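Local coordinates for protein 350aa long hypothetical aspartate-semialdehyde dehydrogenase (Sulfolobus tokodaii, PDB 2EP5) that probably reduces malonyl-CoA to malonate semialdehyde with NADPH, as a member of the aspartate-semialdehyde dehydrogenase family, at residues 271-280 against 338-347. Sequence-based numbering, arbitrary orientation.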
ATOM      1  N   LEU A 271     -20.720 -32.651 -10.856  1.00 31.30           N
ATOM      2  CA  LEU A 271     -22.133 -32.724 -10.494  1.00 31.97           C
ATOM      3  C   LEU A 271     -22.774 -31.360 -10.254  1.00 32.61           C
ATOM      4  O   LEU A 271     -23.899 -31.113 -10.696  1.00 32.81           O
ATOM      5  CB  LEU A 271     -22.309 -33.613  -9.260  1.00 32.13           C
ATOM      6  CG  LEU A 271     -23.731 -33.824  -8.726  1.00 33.67           C
ATOM      7  CD1 LEU A 271     -23.827 -35.188  -8.053  1.00 33.27           C
ATOM      8  CD2 LEU A 271     -24.094 -32.711  -7.754  1.00 32.52           C
ATOM      9  N   PRO A 272     -22.074 -30.456  -9.542  1.00 32.68           N
ATOM     10  CA  PRO A 272     -22.638 -29.126  -9.283  1.00 31.80           C
ATOM     11  C   PRO A 272     -22.983 -28.382 -10.580  1.00 32.03           C
ATOM     12  O   PRO A 272     -23.967 -27.644 -10.637  1.00 31.55           O
ATOM     13  CB  PRO A 272     -21.535 -28.430  -8.488  1.00 31.39           C
ATOM     14  CG  PRO A 272     -20.889 -29.569  -7.746  1.00 31.89           C
ATOM     15  CD  PRO A 272     -20.811 -30.647  -8.804  1.00 32.02           C
ATOM     16  N   GLN A 273     -22.171 -28.577 -11.617  1.00 31.55           N
ATOM     17  CA  GLN A 273     -22.413 -27.929 -12.907  1.00 31.40           C
ATOM     18  C   GLN A 273     -23.531 -28.641 -13.667  1.00 31.80           C
ATOM     19  O   GLN A 273     -24.323 -28.015 -14.367  1.00 31.76           O
ATOM     20  CB  GLN A 273     -21.147 -27.946 -13.771  1.00 29.05           C
ATOM     21  CG  GLN A 273     -20.076 -26.942 -13.380  1.00 29.74           C
ATOM     22  CD  GLN A 273     -19.438 -27.236 -12.033  1.00 31.21           C
ATOM     23  OE1 GLN A 273     -19.092 -28.383 -11.728  1.00 31.52           O
ATOM     24  NE2 GLN A 273     -19.259 -26.196 -11.227  1.00 31.18           N
ATOM     25  N   GLN A 274     -23.584 -29.958 -13.522  1.00 33.21           N
ATOM     26  CA  GLN A 274     -24.579 -30.764 -14.205  1.00 33.80           C
ATOM     27  C   GLN A 274     -25.991 -30.529 -13.685  1.00 33.62           C
ATOM     28  O   GLN A 274     -26.939 -30.478 -14.464  1.00 33.06           O
ATOM     29  CB  GLN A 274     -24.212 -32.238 -14.078  1.00 35.57           C
ATOM     30  CG  GLN A 274     -22.944 -32.617 -14.824  1.00 41.32           C
ATOM     31  CD  GLN A 274     -22.378 -33.949 -14.363  1.00 44.17           C
ATOM     32  OE1 GLN A 274     -23.123 -34.898 -14.106  1.00 47.07           O
ATOM     33  NE2 GLN A 274     -21.055 -34.029 -14.264  1.00 44.30           N
ATOM     34  N   LYS A 275     -26.128 -30.385 -12.374  1.00 33.25           N
ATOM     35  CA  LYS A 275     -27.438 -30.159 -11.779  1.00 33.66           C
ATOM     36  C   LYS A 275     -27.741 -28.669 -11.708  1.00 33.47           C
ATOM     37  O   LYS A 275     -28.772 -28.262 -11.165  1.00 32.88           O
ATOM     38  CB  LYS A 275     -27.492 -30.763 -10.377  1.00 34.78           C
ATOM     39  CG  LYS A 275     -27.111 -32.225 -10.324  1.00 38.41           C
ATOM     40  CD  LYS A 275     -27.985 -33.073 -11.232  1.00 40.30           C
ATOM     41  CE  LYS A 275     -27.614 -34.542 -11.111  1.00 41.58           C
ATOM     42  NZ  LYS A 275     -28.384 -35.401 -12.049  1.00 44.02           N
ATOM     43  N   ASN A 276     -26.836 -27.865 -12.258  1.00 32.76           N
ATOM     44  CA  ASN A 276     -27.000 -26.418 -12.262  1.00 33.82           C
ATOM     45  C   ASN A 276     -27.400 -25.889 -10.897  1.00 32.98           C
ATOM     46  O   ASN A 276     -28.425 -25.223 -10.760  1.00 33.49           O
ATOM     47  CB  ASN A 276     -28.061 -26.008 -13.279  1.00 35.75           C
ATOM     48  CG  ASN A 276     -27.690 -26.397 -14.678  1.00 37.17           C
ATOM     49  OD1 ASN A 276     -27.680 -27.576 -15.019  1.00 40.12           O
ATOM     50  ND2 ASN A 276     -27.367 -25.409 -15.502  1.00 40.58           N
ATOM     51  N   LEU A 277     -26.593 -26.188  -9.887  1.00 31.35           N
ATOM     52  CA  LEU A 277     -26.887 -25.726  -8.542  1.00 29.47           C
ATOM     53  C   LEU A 277     -26.642 -24.215  -8.490  1.00 28.81           C
ATOM     54  O   LEU A 277     -25.662 -23.715  -9.049  1.00 28.67           O
ATOM     55  CB  LEU A 277     -26.010 -26.477  -7.532  1.00 28.50           C
ATOM     56  CG  LEU A 277     -26.105 -28.011  -7.611  1.00 27.27           C
ATOM     57  CD1 LEU A 277     -25.254 -28.638  -6.526  1.00 24.29           C
ATOM     58  CD2 LEU A 277     -27.556 -28.456  -7.451  1.00 27.30           C
ATOM     59  N   PRO A 278     -27.539 -23.472  -7.818  1.00 27.72           N
ATOM     60  CA  PRO A 278     -27.467 -22.012  -7.677  1.00 26.75           C
ATOM     61  C   PRO A 278     -26.111 -21.385  -7.384  1.00 26.56           C
ATOM     62  O   PRO A 278     -25.809 -20.306  -7.898  1.00 25.64           O
ATOM     63  CB  PRO A 278     -28.501 -21.709  -6.582  1.00 25.94           C
ATOM     64  CG  PRO A 278     -28.689 -23.017  -5.876  1.00 24.85           C
ATOM     65  CD  PRO A 278     -28.633 -24.010  -6.992  1.00 26.58           C
ATOM     66  N   THR A 279     -25.294 -22.050  -6.575  1.00 25.80           N
ATOM     67  CA  THR A 279     -23.988 -21.506  -6.227  1.00 24.77           C
ATOM     68  C   THR A 279     -22.819 -22.100  -7.027  1.00 25.13           C
ATOM     69  O   THR A 279     -21.662 -21.728  -6.814  1.00 23.84           O
ATOM     70  CB  THR A 279     -23.740 -21.679  -4.723  1.00 25.57           C
ATOM     71  OG1 THR A 279     -24.824 -21.075  -4.008  1.00 24.88           O
ATOM     72  CG2 THR A 279     -22.428 -21.010  -4.294  1.00 24.58           C
ATOM     73  N   ALA A 280     -23.124 -23.002  -7.956  1.00 23.33           N
ATOM     74  CA  ALA A 280     -22.093 -23.623  -8.784  1.00 25.03           C
ATOM     75  C   ALA A 280     -21.760 -22.774 -10.014  1.00 26.36           C
ATOM     76  O   ALA A 280     -22.645 -22.418 -10.787  1.00 28.89           O
ATOM     77  CB  ALA A 280     -22.544 -24.999  -9.232  1.00 20.62           C
ATOM     78  N   ILE A 338     -22.052 -23.206   1.232  1.00 22.45           N
ATOM     79  CA  ILE A 338     -23.398 -23.078   0.696  1.00 22.38           C
ATOM     80  C   ILE A 338     -23.577 -24.064  -0.457  1.00 22.09           C
ATOM     81  O   ILE A 338     -24.636 -24.684  -0.600  1.00 22.30           O
ATOM     82  CB  ILE A 338     -23.646 -21.614   0.225  1.00 22.06           C
ATOM     83  CG1 ILE A 338     -23.703 -20.691   1.449  1.00 20.39           C
ATOM     84  CG2 ILE A 338     -24.927 -21.518  -0.592  1.00 22.23           C
ATOM     85  CD1 ILE A 338     -23.701 -19.206   1.112  1.00 17.28           C
ATOM     86  N   LEU A 339     -22.535 -24.219  -1.269  1.00 21.09           N
ATOM     87  CA  LEU A 339     -22.591 -25.135  -2.405  1.00 21.63           C
ATOM     88  C   LEU A 339     -22.671 -26.570  -1.887  1.00 21.70           C
ATOM     89  O   LEU A 339     -23.297 -27.437  -2.503  1.00 22.56           O
ATOM     90  CB  LEU A 339     -21.342 -24.986  -3.288  1.00 20.12           C
ATOM     91  CG  LEU A 339     -21.506 -25.134  -4.807  1.00 20.05           C
ATOM     92  CD1 LEU A 339     -20.262 -25.786  -5.378  1.00 17.80           C
ATOM     93  CD2 LEU A 339     -22.718 -25.964  -5.160  1.00 16.67           C
ATOM     94  N   THR A 340     -22.027 -26.820  -0.750  1.00 21.94           N
ATOM     95  CA  THR A 340     -22.043 -28.150  -0.163  1.00 20.81           C
ATOM     96  C   THR A 340     -23.459 -28.491   0.260  1.00 20.01           C
ATOM     97  O   THR A 340     -23.916 -29.613   0.053  1.00 19.14           O
ATOM     98  CB  THR A 340     -21.089 -28.245   1.050  1.00 22.23           C
ATOM     99  OG1 THR A 340     -19.743 -28.006   0.613  1.00 22.53           O
ATOM    100  CG2 THR A 340     -21.163 -29.634   1.685  1.00 20.09           C
ATOM    101  N   VAL A 341     -24.162 -27.518   0.840  1.00 19.84           N
ATOM    102  CA  VAL A 341     -25.545 -27.746   1.259  1.00 19.92           C
ATOM    103  C   VAL A 341     -26.418 -28.018   0.027  1.00 20.78           C
ATOM    104  O   VAL A 341     -27.254 -28.926   0.040  1.00 18.81           O
ATOM    105  CB  VAL A 341     -26.146 -26.533   2.031  1.00 18.25           C
ATOM    106  CG1 VAL A 341     -27.576 -26.850   2.443  1.00 15.97           C
ATOM    107  CG2 VAL A 341     -25.313 -26.221   3.266  1.00 14.66           C
ATOM    108  N   GLU A 342     -26.219 -27.245  -1.037  1.00 21.14           N
ATOM    109  CA  GLU A 342     -27.013 -27.449  -2.250  1.00 24.16           C
ATOM    110  C   GLU A 342     -26.842 -28.886  -2.757  1.00 25.24           C
ATOM    111  O   GLU A 342     -27.817 -29.555  -3.104  1.00 27.99           O
ATOM    112  CB  GLU A 342     -26.603 -26.453  -3.342  1.00 24.07           C
ATOM    113  CG  GLU A 342     -26.499 -25.016  -2.848  1.00 24.29           C
ATOM    114  CD  GLU A 342     -26.272 -24.005  -3.963  1.00 24.37           C
ATOM    115  OE1 GLU A 342     -25.694 -24.366  -5.008  1.00 26.20           O
ATOM    116  OE2 GLU A 342     -26.662 -22.834  -3.787  1.00 22.07           O
ATOM    117  N   VAL A 343     -25.601 -29.358  -2.791  1.00 24.43           N
ATOM    118  CA  VAL A 343     -25.319 -30.714  -3.246  1.00 24.49           C
ATOM    119  C   VAL A 343     -26.039 -31.751  -2.374  1.00 25.29           C
ATOM    120  O   VAL A 343     -26.637 -32.697  -2.887  1.00 23.80           O
ATOM    121  CB  VAL A 343     -23.799 -31.013  -3.211  1.00 23.95           C
ATOM    122  CG1 VAL A 343     -23.558 -32.493  -3.468  1.00 23.61           C
ATOM    123  CG2 VAL A 343     -23.068 -30.160  -4.247  1.00 23.82           C
ATOM    124  N   MET A 344     -25.965 -31.565  -1.058  1.00 25.51           N
ATOM    125  CA  MET A 344     -26.595 -32.475  -0.111  1.00 27.25           C
ATOM    126  C   MET A 344     -28.095 -32.581  -0.372  1.00 29.79           C
ATOM    127  O   MET A 344     -28.664 -33.670  -0.319  1.00 30.27           O
ATOM    128  CB  MET A 344     -26.340 -32.003   1.326  1.00 27.24           C
ATOM    129  CG  MET A 344     -24.902 -32.182   1.807  1.00 24.62           C
ATOM    130  SD  MET A 344     -24.588 -31.412   3.415  1.00 25.30           S
ATOM    131  CE  MET A 344     -25.223 -32.647   4.544  1.00 24.27           C
ATOM    132  N   LYS A 345     -28.739 -31.452  -0.654  1.00 31.86           N
ATOM    133  CA  LYS A 345     -30.168 -31.467  -0.944  1.00 32.87           C
ATOM    134  C   LYS A 345     -30.369 -32.251  -2.242  1.00 32.79           C
ATOM    135  O   LYS A 345     -31.247 -33.108  -2.337  1.00 33.46           O
ATOM    136  CB  LYS A 345     -30.698 -30.035  -1.095  1.00 32.99           C
ATOM    137  CG  LYS A 345     -32.167 -29.940  -1.501  1.00 34.19           C
ATOM    138  CD  LYS A 345     -33.087 -30.551  -0.454  1.00 37.42           C
ATOM    139  CE  LYS A 345     -34.550 -30.506  -0.899  1.00 39.21           C
ATOM    140  NZ  LYS A 345     -35.478 -31.055   0.134  1.00 39.89           N
ATOM    141  N   GLU A 346     -29.532 -31.958  -3.232  1.00 32.66           N
ATOM    142  CA  GLU A 346     -29.587 -32.627  -4.530  1.00 32.74           C
ATOM    143  C   GLU A 346     -29.424 -34.147  -4.419  1.00 32.89           C
ATOM    144  O   GLU A 346     -30.032 -34.900  -5.180  1.00 34.14           O
ATOM    145  CB  GLU A 346     -28.494 -32.058  -5.442  1.00 34.45           C
ATOM    146  CG  GLU A 346     -28.356 -32.732  -6.803  1.00 35.45           C
ATOM    147  CD  GLU A 346     -29.618 -32.633  -7.627  1.00 37.40           C
ATOM    148  OE1 GLU A 346     -30.348 -31.629  -7.468  1.00 38.94           O
ATOM    149  OE2 GLU A 346     -29.878 -33.548  -8.439  1.00 37.73           O
ATOM    150  N   LEU A 347     -28.609 -34.599  -3.471  1.00 31.95           N
ATOM    151  CA  LEU A 347     -28.370 -36.026  -3.299  1.00 31.42           C
ATOM    152  C   LEU A 347     -29.299 -36.714  -2.296  1.00 32.13           C
ATOM    153  O   LEU A 347     -29.235 -37.932  -2.116  1.00 31.74           O
ATOM    154  CB  LEU A 347     -26.908 -36.262  -2.909  1.00 28.85           C
ATOM    155  CG  LEU A 347     -25.904 -35.792  -3.961  1.00 29.30           C
ATOM    156  CD1 LEU A 347     -24.478 -36.128  -3.531  1.00 27.01           C
ATOM    157  CD2 LEU A 347     -26.234 -36.463  -5.288  1.00 28.85           C
TER
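The Pro-278 ring covers one face of the Glu-342 carboxylate; on the other side the Thr-279 side chain leans in obliquely at the oxygen end, while the backbone N-H of Thr-279 comes in at the edge. That N-H meets the syn lone pair of OE1, with Thr-279 N 2.8 Å from Glu-342 OE1 and an N-H...O angle of 159°. With OG1 beside its own backbone N (chi1 -55°), Thr-279 turns its hydroxyl to the same carboxylate, 2.6 Å from OG1 to Glu-342 OE2, though the position of OE2 is less sure. The N-H bond, with the less certain hydroxyl bond, probably limits the carboxylate's rotation and ties the type I turn Leu-277 to Ala-280 to the helix. With an alanine here instead of Glu-342, the N-H and hydroxyl of Thr-279 would probably lose their acceptor and the turn would be less firmly held.

Farther along, one face of the Glu-346 carboxylate is covered by the aliphatic chain of Lys-275, whose CG is 3.7 Å from Glu-346 CD. The charges attract only loosely, Lys-275 NZ standing 4.3 Å from Glu-346 OE2, beyond a salt bridge.

Apolar packing fills in between. Leu-277 crosses Val-343 at about a right angle, CD1 to CG2 at 3.5 Å, and also meets Leu-339 CD2; Pro-272 CG touches the same Val-343 methyl. At the far end, Leu-271 CD1 reaches Leu-347 CD2 at 3.9 Å. Asn-276, with positive phi, is C-prime of the Schellman motif that ends helix 271-274 and leads the chain into the turn.

The contact thus joins a segment of the dimerisation-domain family region to helix 334-347, whose Thr-340 and Met-344 pack on Val-146 of strand 144-147 in the parallel Rossmann-type sheet. Pro-122 of helix 122-125 touches Pro-272 and Leu-339, and Met-23 of helix 15-24 contacts Thr-279 and Ile-338.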